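Local coordinates for protein NADP-dependent glyceraldehyde-3-phosphate dehydrogenase (Bacillus halodurans, PDB 3PRL) that probably oxidises glyceraldehyde 3-phosphate without phosphorylating it, as a member of the aldehyde dehydrogenase family, and binds NADP, at residues 9-21 with 192-204. Numbering follows the deposited sequence.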
loop_
_atom_site.group_PDB
_atom_site.type_symbol
_atom_site.label_atom_id
_atom_site.label_comp_id
_atom_site.label_asym_id
_atom_site.label_seq_id
_atom_site.Cartn_x
_atom_site.Cartn_y
_atom_site.Cartn_z
ATOM N N GLN D 9 41.190 13.585 -25.586
ATOM C CA GLN D 9 40.542 13.893 -26.891
ATOM C C GLN D 9 39.020 14.069 -26.778
ATOM O O GLN D 9 38.268 13.606 -27.640
ATOM C CB GLN D 9 40.896 12.819 -27.928
ATOM C CG GLN D 9 40.603 11.376 -27.506
ATOM C CD GLN D 9 41.142 10.348 -28.494
ATOM O OE1 GLN D 9 41.407 10.661 -29.657
ATOM N NE2 GLN D 9 41.302 9.111 -28.031
ATOM N N PHE D 10 38.572 14.735 -25.711
ATOM C CA PHE D 10 37.151 15.023 -25.530
ATOM C C PHE D 10 36.947 16.386 -24.881
ATOM O O PHE D 10 36.796 16.514 -23.668
ATOM C CB PHE D 10 36.437 13.897 -24.753
ATOM C CG PHE D 10 34.952 14.119 -24.557
ATOM C CD1 PHE D 10 34.156 14.637 -25.582
ATOM C CD2 PHE D 10 34.345 13.773 -23.356
ATOM C CE1 PHE D 10 32.789 14.833 -25.402
ATOM C CE2 PHE D 10 32.971 13.955 -23.168
ATOM C CZ PHE D 10 32.191 14.488 -24.193
ATOM N N ASN D 11 36.979 17.408 -25.720
ATOM C CA ASN D 11 36.629 18.740 -25.293
ATOM C C ASN D 11 35.116 18.886 -25.364
ATOM O O ASN D 11 34.546 19.182 -26.417
ATOM C CB ASN D 11 37.388 19.763 -26.131
ATOM C CG ASN D 11 38.888 19.699 -25.878
ATOM O OD1 ASN D 11 39.334 19.808 -24.731
ATOM N ND2 ASN D 11 39.667 19.501 -26.935
ATOM N N ALA D 12 34.486 18.648 -24.215
ATOM C CA ALA D 12 33.045 18.500 -24.097
ATOM C C ALA D 12 32.318 19.826 -23.935
ATOM O O ALA D 12 32.834 20.768 -23.322
ATOM C CB ALA D 12 32.719 17.591 -22.928
ATOM N N ASN D 13 31.114 19.881 -24.494
ATOM C CA ASN D 13 30.215 20.996 -24.279
ATOM C C ASN D 13 29.127 20.651 -23.241
ATOM O O ASN D 13 28.926 19.470 -22.893
ATOM C CB ASN D 13 29.617 21.464 -25.608
ATOM C CG ASN D 13 30.497 22.516 -26.327
ATOM O OD1 ASN D 13 31.674 22.723 -25.994
ATOM N ND2 ASN D 13 29.909 23.179 -27.323
ATOM N N ILE D 14 28.462 21.685 -22.728
ATOM C CA ILE D 14 27.369 21.525 -21.771
ATOM C C ILE D 14 26.031 21.741 -22.447
ATOM O O ILE D 14 25.951 22.437 -23.458
ATOM C CB ILE D 14 27.498 22.475 -20.524
ATOM C CG1 ILE D 14 27.445 23.966 -20.911
ATOM C CG2 ILE D 14 28.761 22.154 -19.724
ATOM C CD1 ILE D 14 26.078 24.621 -20.699
ATOM N N LEU D 15 24.992 21.133 -21.874
ATOM C CA LEU D 15 23.633 21.271 -22.358
ATOM C C LEU D 15 22.881 22.347 -21.598
ATOM O O LEU D 15 22.751 22.285 -20.370
ATOM C CB LEU D 15 22.879 19.945 -22.206
ATOM C CG LEU D 15 21.429 19.870 -22.701
ATOM C CD1 LEU D 15 21.327 20.005 -24.221
ATOM C CD2 LEU D 15 20.821 18.558 -22.251
ATOM N N ARG D 16 22.395 23.322 -22.350
ATOM C CA ARG D 16 21.419 24.285 -21.879
ATOM C C ARG D 16 20.318 24.432 -22.937
ATOM O O ARG D 16 20.614 24.612 -24.119
ATOM C CB ARG D 16 22.072 25.639 -21.615
ATOM C CG ARG D 16 21.108 26.655 -21.005
ATOM C CD ARG D 16 21.727 28.031 -20.789
ATOM N NE ARG D 16 22.220 28.600 -22.043
ATOM C CZ ARG D 16 23.500 28.772 -22.337
ATOM N NH1 ARG D 16 23.840 29.289 -23.514
ATOM N NH2 ARG D 16 24.441 28.437 -21.460
ATOM N N ASN D 17 19.059 24.326 -22.508
ATOM C CA ASN D 17 17.885 24.568 -23.365
ATOM C C ASN D 17 17.856 23.807 -24.704
ATOM O O ASN D 17 17.394 24.328 -25.720
ATOM C CB ASN D 17 17.697 26.079 -23.585
ATOM C CG ASN D 17 17.490 26.841 -22.281
ATOM O OD1 ASN D 17 17.028 26.284 -21.285
ATOM N ND2 ASN D 17 17.818 28.128 -22.288
ATOM N N GLY D 18 18.358 22.574 -24.695
ATOM C CA GLY D 18 18.328 21.716 -25.885
ATOM C C GLY D 18 19.567 21.786 -26.759
ATOM O O GLY D 18 19.867 20.839 -27.496
ATOM N N GLU D 19 20.291 22.901 -26.674
ATOM C CA GLU D 19 21.515 23.084 -27.460
ATOM C C GLU D 19 22.793 22.846 -26.667
ATOM O O GLU D 19 22.980 23.399 -25.577
ATOM C CB GLU D 19 21.566 24.452 -28.169
ATOM C CG GLU D 19 20.652 25.550 -27.615
ATOM C CD GLU D 19 20.603 26.774 -28.529
ATOM O OE1 GLU D 19 21.540 27.607 -28.470
ATOM O OE2 GLU D 19 19.629 26.906 -29.304
ATOM N N TRP D 20 23.663 22.010 -27.227
ATOM C CA TRP D 20 24.989 21.781 -26.675
ATOM C C TRP D 20 25.848 23.007 -26.938
ATOM O O TRP D 20 26.258 23.264 -28.080
ATOM C CB TRP D 20 25.607 20.523 -27.282
ATOM C CG TRP D 20 24.884 19.289 -26.831
ATOM C CD1 TRP D 20 23.888 18.627 -27.494
ATOM C CD2 TRP D 20 25.068 18.598 -25.590
ATOM N NE1 TRP D 20 23.458 17.555 -26.751
ATOM C CE2 TRP D 20 24.163 17.516 -25.579
ATOM C CE3 TRP D 20 25.923 18.779 -24.495
ATOM C CZ2 TRP D 20 24.084 16.618 -24.511
ATOM C CZ3 TRP D 20 25.841 17.881 -23.432
ATOM C CH2 TRP D 20 24.929 16.815 -23.454
ATOM N N VAL D 21 26.094 23.771 -25.877
ATOM C CA VAL D 21 26.772 25.061 -25.986
ATOM C C VAL D 21 28.066 25.083 -25.184
ATOM O O VAL D 21 28.397 24.124 -24.492
ATOM C CB VAL D 21 25.848 26.264 -25.566
ATOM C CG1 VAL D 21 24.640 26.377 -26.489
ATOM C CG2 VAL D 21 25.396 26.148 -24.109
ATOM N N SER D 192 32.951 14.572 -14.773
ATOM C CA SER D 192 32.142 15.396 -15.658
ATOM C C SER D 192 32.092 14.919 -17.127
ATOM O O SER D 192 31.052 15.065 -17.777
ATOM C CB SER D 192 32.599 16.849 -15.584
ATOM O OG SER D 192 32.325 17.382 -14.297
ATOM N N LEU D 193 33.188 14.366 -17.661
ATOM C CA LEU D 193 33.134 13.847 -19.044
ATOM C C LEU D 193 32.201 12.644 -19.196
ATOM O O LEU D 193 31.432 12.569 -20.172
ATOM C CB LEU D 193 34.512 13.478 -19.606
ATOM C CG LEU D 193 35.713 14.420 -19.554
ATOM C CD1 LEU D 193 36.945 13.617 -19.924
ATOM C CD2 LEU D 193 35.551 15.637 -20.480
ATOM N N SER D 194 32.295 11.699 -18.258
ATOM C CA SER D 194 31.427 10.521 -18.260
ATOM C C SER D 194 29.963 10.925 -18.081
ATOM O O SER D 194 29.106 10.463 -18.819
ATOM C CB SER D 194 31.849 9.494 -17.207
ATOM O OG SER D 194 33.153 8.984 -17.463
ATOM N N GLY D 195 29.684 11.797 -17.115
ATOM C CA GLY D 195 28.337 12.358 -16.965
ATOM C C GLY D 195 27.836 13.124 -18.191
ATOM O O GLY D 195 26.642 13.089 -18.488
ATOM N N ILE D 196 28.719 13.826 -18.908
ATOM C CA ILE D 196 28.271 14.537 -20.110
ATOM C C ILE D 196 27.845 13.515 -21.167
ATOM O O ILE D 196 26.740 13.611 -21.712
ATOM C CB ILE D 196 29.289 15.597 -20.635
ATOM C CG1 ILE D 196 29.460 16.755 -19.627
ATOM C CG2 ILE D 196 28.823 16.190 -21.938
ATOM C CD1 ILE D 196 30.739 17.610 -19.881
ATOM N N LYS D 197 28.691 12.510 -21.404
ATOM C CA LYS D 197 28.364 11.404 -22.312
ATOM C C LYS D 197 27.078 10.694 -21.908
ATOM O O LYS D 197 26.294 10.312 -22.762
ATOM C CB LYS D 197 29.512 10.382 -22.421
ATOM C CG LYS D 197 30.671 10.815 -23.299
ATOM C CD LYS D 197 30.281 10.851 -24.767
ATOM C CE LYS D 197 31.355 11.492 -25.625
ATOM N NZ LYS D 197 30.810 11.825 -26.963
ATOM N N MET D 198 26.861 10.521 -20.608
ATOM C CA MET D 198 25.584 9.973 -20.145
ATOM C C MET D 198 24.414 10.846 -20.590
ATOM O O MET D 198 23.406 10.326 -21.107
ATOM C CB MET D 198 25.559 9.779 -18.635
ATOM C CG MET D 198 24.211 9.316 -18.106
ATOM S SD MET D 198 24.038 9.606 -16.353
ATOM C CE MET D 198 23.995 11.405 -16.307
ATOM N N VAL D 199 24.548 12.160 -20.393
ATOM C CA VAL D 199 23.476 13.125 -20.721
ATOM C C VAL D 199 23.216 13.207 -22.213
ATOM O O VAL D 199 22.072 13.364 -22.650
ATOM C CB VAL D 199 23.757 14.523 -20.141
ATOM C CG1 VAL D 199 22.952 15.620 -20.864
ATOM C CG2 VAL D 199 23.429 14.536 -18.668
ATOM N N GLU D 200 24.286 13.104 -22.994
ATOM C CA GLU D 200 24.196 13.045 -24.447
ATOM C C GLU D 200 23.203 11.990 -24.936
ATOM O O GLU D 200 22.385 12.259 -25.821
ATOM C CB GLU D 200 25.567 12.744 -25.032
ATOM C CG GLU D 200 26.481 13.952 -25.107
ATOM C CD GLU D 200 27.691 13.710 -25.984
ATOM O OE1 GLU D 200 27.566 13.006 -27.012
ATOM O OE2 GLU D 200 28.766 14.231 -25.631
ATOM N N ALA D 201 23.313 10.790 -24.367
ATOM C CA ALA D 201 22.398 9.686 -24.665
ATOM C C ALA D 201 20.947 10.047 -24.355
ATOM O O ALA D 201 20.049 9.604 -25.047
ATOM C CB ALA D 201 22.820 8.413 -23.914
ATOM N N LEU D 202 20.726 10.871 -23.332
ATOM C CA LEU D 202 19.367 11.318 -22.956
ATOM C C LEU D 202 18.820 12.296 -23.994
ATOM O O LEU D 202 17.635 12.259 -24.353
ATOM C CB LEU D 202 19.393 11.993 -21.579
ATOM C CG LEU D 202 18.173 11.972 -20.650
ATOM C CD1 LEU D 202 18.591 12.479 -19.288
ATOM C CD2 LEU D 202 17.017 12.786 -21.167
ATOM N N ALA D 203 19.702 13.179 -24.452
ATOM C CA ALA D 203 19.417 14.116 -25.532
ATOM C C ALA D 203 19.117 13.385 -26.837
ATOM O O ALA D 203 18.143 13.706 -27.513
ATOM C CB ALA D 203 20.605 15.075 -25.719
ATOM N N ASP D 204 19.955 12.404 -27.177
ATOM C CA ASP D 204 19.800 11.618 -28.412
ATOM C C ASP D 204 18.559 10.714 -28.321
ATOM O O ASP D 204 18.068 10.202 -29.331
ATOM C CB ASP D 204 21.057 10.769 -28.706
ATOM C CG ASP D 204 22.322 11.612 -28.998
ATOM O OD1 ASP D 204 22.242 12.854 -29.161
ATOM O OD2 ASP D 204 23.421 11.009 -29.061
#
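Strand 19-21, which carries Trp-20, runs nearly antiparallel to helix 192-204, at 154°, with the two axes 11.1 Å apart at their closest. It is the second arm of a beta hairpin closed by a type I' turn from Arg-16 to Glu-19. In this aldehyde dehydrogenase fold the N-terminal strand and hairpin lie on the helix that follows strand 182-186 of the coenzyme-binding domain, whose Lys-186 belongs to the NADP site. No hydrogen bond crosses the contact; two aromatic rings do most of the work. With CG anti to the backbone N (chi1 -179°), the Phe-10 ring reaches in between Ala-12 and the Lys-197 side chain. Lys-197 lays CE over one face, toward the rim, in a CH-pi contact 3.8 Å from the ring centroid. Ala-12 CB sits over the opposite face, also toward the rim. Lys-197 NZ forms a salt bridge with Glu-200 OE2 at 3.4 Å, though its hydrogen bonds to the carboxylate are weak. With an alanine here instead of Phe-10, the Lys-197 methylenes would probably lose their aromatic cover and a gap would open beside Leu-193. The six-membered ring of Trp-20 crosses Val-199 and Glu-200 at a slant and runs past Ile-196, with CH2 3.5 Å from Val-199 CG1. Ala-203 CB sits at the edge of the indole, by Trp-20 NE1. Leu-15 adds CD2 against Val-199, and strand 212-214 packs on both residues. The carbonyl O of Asn-13 is buried without a polar partner, and Ile-196 CG2 lies 3.4 Å from this O.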